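Local atomic coordinates of glutamine synthetase (Helicobacter pylori, PDB entry 5ZLI), a protein that belongs to the glutamine synthetase family, pairing a beta-grasp domain with a larger catalytic domain in an assembly of twelve chains. Residues B[446-449]-B[450-454]. Sequence-based numbering, arbitrary orientation.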
loop_
_atom_site.group_PDB
_atom_site.type_symbol
_atom_site.label_atom_id
_atom_site.label_comp_id
_atom_site.label_asym_id
_atom_site.label_seq_id
_atom_site.Cartn_x
_atom_site.Cartn_y
_atom_site.Cartn_z
ATOM N N PHE B 446 -52.376 30.678 -19.742
ATOM C CA PHE B 446 -51.248 31.007 -18.886
ATOM C C PHE B 446 -51.716 32.228 -18.094
ATOM O O PHE B 446 -51.635 33.361 -18.563
ATOM C CB PHE B 446 -49.981 31.309 -19.727
ATOM C CG PHE B 446 -49.373 30.095 -20.420
ATOM C CD1 PHE B 446 -50.050 29.431 -21.437
ATOM C CD2 PHE B 446 -48.090 29.680 -20.116
ATOM C CE1 PHE B 446 -49.494 28.362 -22.069
ATOM C CE2 PHE B 446 -47.523 28.609 -20.766
ATOM C CZ PHE B 446 -48.232 27.952 -21.742
ATOM N N SER B 447 -52.237 32.004 -16.902
ATOM C CA SER B 447 -52.611 33.138 -16.072
ATOM C C SER B 447 -51.365 33.917 -15.645
ATOM O O SER B 447 -50.260 33.379 -15.572
ATOM C CB SER B 447 -53.407 32.661 -14.874
ATOM O OG SER B 447 -52.551 32.204 -13.861
ATOM N N GLU B 448 -51.541 35.208 -15.370
ATOM C CA GLU B 448 -50.373 36.035 -15.084
ATOM C C GLU B 448 -49.715 35.643 -13.775
ATOM O O GLU B 448 -48.482 35.675 -13.674
ATOM C CB GLU B 448 -50.744 37.514 -15.078
ATOM C CG GLU B 448 -49.620 38.444 -14.589
ATOM C CD GLU B 448 -48.702 38.984 -15.662
ATOM O OE1 GLU B 448 -48.890 38.647 -16.858
ATOM O OE2 GLU B 448 -47.794 39.770 -15.282
ATOM N N GLU B 449 -50.502 35.278 -12.757
ATOM C CA GLU B 449 -49.893 34.773 -11.528
ATOM C C GLU B 449 -48.884 33.677 -11.848
ATOM O O GLU B 449 -47.719 33.760 -11.445
ATOM C CB GLU B 449 -50.967 34.296 -10.556
ATOM C CG GLU B 449 -51.314 35.381 -9.539
ATOM C CD GLU B 449 -52.753 35.332 -9.035
ATOM O OE1 GLU B 449 -53.276 36.395 -8.614
ATOM O OE2 GLU B 449 -53.357 34.239 -9.055
ATOM N N PHE B 450 -49.288 32.687 -12.649
ATOM C CA PHE B 450 -48.347 31.638 -13.047
ATOM C C PHE B 450 -47.087 32.215 -13.704
ATOM O O PHE B 450 -45.974 31.844 -13.328
ATOM C CB PHE B 450 -49.012 30.622 -13.991
ATOM C CG PHE B 450 -48.023 29.675 -14.661
ATOM C CD1 PHE B 450 -47.536 28.562 -13.996
ATOM C CD2 PHE B 450 -47.534 29.938 -15.934
ATOM C CE1 PHE B 450 -46.616 27.716 -14.608
ATOM C CE2 PHE B 450 -46.620 29.102 -16.521
ATOM C CZ PHE B 450 -46.155 27.997 -15.852
ATOM N N ILE B 451 -47.241 33.100 -14.699
ATOM C CA ILE B 451 -46.082 33.623 -15.432
ATOM C C ILE B 451 -45.102 34.268 -14.481
ATOM O O ILE B 451 -43.884 34.153 -14.637
ATOM C CB ILE B 451 -46.504 34.640 -16.510
ATOM C CG1 ILE B 451 -47.179 33.976 -17.718
ATOM C CG2 ILE B 451 -45.316 35.523 -16.929
ATOM C CD1 ILE B 451 -47.877 34.987 -18.659
ATOM N N GLN B 452 -45.612 34.990 -13.499
ATOM C CA GLN B 452 -44.714 35.623 -12.553
ATOM C C GLN B 452 -44.088 34.569 -11.660
ATOM O O GLN B 452 -42.887 34.627 -11.375
ATOM C CB GLN B 452 -45.506 36.677 -11.777
ATOM C CG GLN B 452 -46.007 37.804 -12.697
ATOM C CD GLN B 452 -44.889 38.748 -13.156
ATOM O OE1 GLN B 452 -44.081 39.192 -12.335
ATOM N NE2 GLN B 452 -44.837 39.053 -14.455
ATOM N N ALA B 453 -44.849 33.532 -11.315
ATOM C CA ALA B 453 -44.250 32.419 -10.595
ATOM C C ALA B 453 -43.177 31.752 -11.454
ATOM O O ALA B 453 -42.039 31.582 -11.019
ATOM C CB ALA B 453 -45.334 31.414 -10.186
ATOM N N TYR B 454 -43.490 31.462 -12.712
ATOM C CA TYR B 454 -42.514 30.790 -13.549
ATOM C C TYR B 454 -41.282 31.650 -13.712
ATOM O O TYR B 454 -40.167 31.141 -13.728
ATOM C CB TYR B 454 -43.125 30.459 -14.905
ATOM C CG TYR B 454 -42.223 29.656 -15.834
ATOM C CD1 TYR B 454 -42.259 28.270 -15.812
ATOM C CD2 TYR B 454 -41.374 30.277 -16.749
ATOM C CE1 TYR B 454 -41.476 27.519 -16.652
ATOM C CE2 TYR B 454 -40.568 29.526 -17.604
ATOM C CZ TYR B 454 -40.630 28.137 -17.545
ATOM O OH TYR B 454 -39.862 27.329 -18.360
#
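Phe446 turns CG away from its own carbonyl carbon (chi1 -70°), whereas Phe450 swings CG to the side opposite its amide nitrogen (chi1 168°); the two side chains therefore extend side by side in the same direction, and CD2 of Phe446 lies 3.9 Å from CE2 of Phe450. The pair illustrates how the residue preceding an N-cap can share the apolar side of the helix's first turn. Both side chains pack against helix 377-393, where Phe446 meets Ala382 and Ala383 and Phe450 meets Leu379; Phe446 also makes an edge-to-face contact with Phe321. CB of Phe446 reaches CG1 of Ile451 at 4.4 Å.

On the more polar flank, a bend in the middle of each chain brings OE2 of Glu448 to 3.2 Å from NE2 of Gln452, with carboxylate and amide planes only 17° apart. The firmer partner of this carboxylate is Lys441, salt-bridged to OE1, while Glu449 pairs with Lys106.

Three backbone bonds wind the turn: Ile451 N to Ser447 O (3.2 Å), Gln452 N to Glu448 O (3.0 Å) and Ala453 N to Glu449 O (2.9 Å). Ser447 occupies the N-cap, its OG hydrogen-bonded to Glu111, and the i to i+4 ladder starting at its carbonyl identifies the first turn of an alpha helix, here helix 448-466 of the catalytic domain.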